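Local coordinates for protein kinectin 1 (Kinesin receptor) (Legionella pneumophila, PDB 4MU6) that is an effector of unknown molecular function, represented here by its largely helical N-terminal coiled-coil domain, at residues 122-125 with 126-130. Sequence-based numbering, arbitrary orientation.
Sequences LHYK and LERLF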
loop_
_atom_site.group_PDB
_atom_site.type_symbol
_atom_site.label_atom_id
_atom_site.label_comp_id
_atom_site.label_asym_id
_atom_site.label_seq_id
_atom_site.Cartn_x
_atom_site.Cartn_y
_atom_site.Cartn_z
ATOM N N LEU A 122 -8.705 -61.708 -37.485
ATOM C CA LEU A 122 -7.938 -61.499 -38.709
ATOM C C LEU A 122 -6.741 -62.451 -38.806
ATOM O O LEU A 122 -6.436 -62.954 -39.895
ATOM C CB LEU A 122 -7.458 -60.058 -38.838
ATOM C CG LEU A 122 -8.511 -58.978 -39.083
ATOM C CD1 LEU A 122 -7.843 -57.635 -38.995
ATOM C CD2 LEU A 122 -9.195 -59.157 -40.443
ATOM N N HIS A 123 -6.071 -62.698 -37.678
ATOM C CA HIS A 123 -4.911 -63.583 -37.665
ATOM C C HIS A 123 -5.361 -65.004 -37.941
ATOM O O HIS A 123 -4.653 -65.775 -38.589
ATOM C CB HIS A 123 -4.199 -63.548 -36.317
ATOM C CG HIS A 123 -3.260 -62.397 -36.158
ATOM N ND1 HIS A 123 -3.130 -61.703 -34.973
ATOM C CD2 HIS A 123 -2.396 -61.822 -37.030
ATOM C CE1 HIS A 123 -2.228 -60.749 -35.123
ATOM N NE2 HIS A 123 -1.772 -60.793 -36.365
ATOM N N TYR A 124 -6.534 -65.341 -37.411
ATOM C CA TYR A 124 -7.146 -66.647 -37.624
ATOM C C TYR A 124 -7.475 -66.808 -39.109
ATOM O O TYR A 124 -7.111 -67.810 -39.722
ATOM C CB TYR A 124 -8.391 -66.794 -36.732
ATOM C CG TYR A 124 -9.168 -68.092 -36.863
ATOM C CD1 TYR A 124 -8.716 -69.266 -36.260
ATOM C CD2 TYR A 124 -10.377 -68.136 -37.563
ATOM C CE1 TYR A 124 -9.439 -70.458 -36.372
ATOM C CE2 TYR A 124 -11.105 -69.321 -37.678
ATOM C CZ TYR A 124 -10.632 -70.477 -37.081
ATOM O OH TYR A 124 -11.351 -71.650 -37.195
ATOM N N LYS A 125 -8.131 -65.807 -39.695
ATOM C CA LYS A 125 -8.421 -65.822 -41.131
ATOM C C LYS A 125 -7.168 -65.914 -42.015
ATOM O O LYS A 125 -7.194 -66.550 -43.057
ATOM C CB LYS A 125 -9.252 -64.610 -41.551
ATOM C CG LYS A 125 -10.656 -64.570 -40.979
ATOM C CD LYS A 125 -11.473 -63.452 -41.615
ATOM C CE LYS A 125 -12.899 -63.430 -41.082
ATOM N NZ LYS A 125 -13.757 -62.476 -41.843
ATOM N N LEU A 126 -6.079 -65.277 -41.609
ATOM C CA LEU A 126 -4.861 -65.307 -42.414
ATOM C C LEU A 126 -4.199 -66.675 -42.342
ATOM O O LEU A 126 -3.671 -67.173 -43.335
ATOM C CB LEU A 126 -3.878 -64.227 -41.961
ATOM C CG LEU A 126 -2.562 -64.166 -42.741
ATOM C CD1 LEU A 126 -2.820 -63.744 -44.177
ATOM C CD2 LEU A 126 -1.573 -63.225 -42.062
ATOM N N GLU A 127 -4.238 -67.280 -41.160
ATOM C CA GLU A 127 -3.664 -68.603 -40.957
ATOM C C GLU A 127 -4.362 -69.634 -41.844
ATOM O O GLU A 127 -3.749 -70.610 -42.282
ATOM C CB GLU A 127 -3.774 -69.000 -39.483
ATOM C CG GLU A 127 -3.063 -70.295 -39.115
ATOM C CD GLU A 127 -3.032 -70.539 -37.612
ATOM O OE1 GLU A 127 -3.440 -69.630 -36.853
ATOM O OE2 GLU A 127 -2.598 -71.635 -37.189
ATOM N N ARG A 128 -5.640 -69.397 -42.125
ATOM C CA ARG A 128 -6.449 -70.331 -42.900
ATOM C C ARG A 128 -6.264 -70.157 -44.414
ATOM O O ARG A 128 -6.886 -70.858 -45.207
ATOM C CB ARG A 128 -7.923 -70.189 -42.506
ATOM C CG ARG A 128 -8.791 -71.401 -42.805
ATOM C CD ARG A 128 -10.120 -71.298 -42.080
ATOM N NE ARG A 128 -10.705 -69.964 -42.206
ATOM C CZ ARG A 128 -11.861 -69.598 -41.659
ATOM N NH1 ARG A 128 -12.564 -70.470 -40.945
ATOM N NH2 ARG A 128 -12.315 -68.362 -41.830
ATOM N N LEU A 129 -5.404 -69.227 -44.814
ATOM C CA LEU A 129 -5.107 -69.023 -46.229
ATOM C C LEU A 129 -3.820 -69.722 -46.645
ATOM O O LEU A 129 -3.289 -69.469 -47.729
ATOM C CB LEU A 129 -4.989 -67.536 -46.552
ATOM C CG LEU A 129 -6.289 -66.809 -46.881
ATOM C CD1 LEU A 129 -6.000 -65.355 -47.225
ATOM C CD2 LEU A 129 -7.015 -67.502 -48.022
ATOM N N PHE A 130 -3.317 -70.595 -45.778
ATOM C CA PHE A 130 -2.034 -71.245 -46.009
ATOM C C PHE A 130 -2.081 -72.735 -45.666
ATOM O O PHE A 130 -3.153 -73.344 -45.607
ATOM C CB PHE A 130 -0.938 -70.549 -45.195
ATOM C CG PHE A 130 -0.519 -69.207 -45.748
ATOM C CD1 PHE A 130 -1.275 -68.072 -45.515
ATOM C CD2 PHE A 130 0.646 -69.080 -46.485
ATOM C CE1 PHE A 130 -0.887 -66.840 -46.023
ATOM C CE2 PHE A 130 1.040 -67.850 -46.990
ATOM C CZ PHE A 130 0.274 -66.731 -46.754
#
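Tyr124 and Arg128, one helical turn apart, make the main side-chain contact at the end of helix 108-127. CE2 of the tyrosine ring lies over one face of the guanidinium group, displaced toward its rim, and approaches Arg128 NH1 to 3.8 Å. The two planes are inclined by 59°, so the groups meet at a slant instead of stacking flat. Tyr124 reaches this position because its ring is anti to the backbone N (chi1 178°), while the arginine chain bends at chi3 (45°) and turns its head back along the helix. The aliphatic part of Lys125 adds a looser neighbour, with CG 4.2 Å from Arg128 NH2. Its extended chain leads away, and the two cationic ends are not in contact, Lys125 NZ staying 6.1 Å from Arg128 NH2.

Beneath the side chains, regular i to i-4 bonds run from Leu126 N to Leu122 O (2.9 Å) and from Glu127 N to His123 O (3.0 Å). Arg128 N makes the final one of this series, to Tyr124 O at 3.2 Å, but also a weak bond to Lys125 O. The shared amide marks the change from four-residue to three-residue spacing at the helix end: the following Leu129 N bonds to Leu126 O, three residues back, and a type I beta turn from Glu127 to Phe130 leads the chain out of the helix.

The contact is on the surface at the far end of the elongated coiled-coil domain, its centre about 79 Å from the centre of the chain and just before a part of the chain that is not modelled. Helix 158-217 packs alongside the apolar flank, where Leu122 touches Ser165 and Arg169, while Leu129 and Phe130 meet Ile159 near the start of that helix.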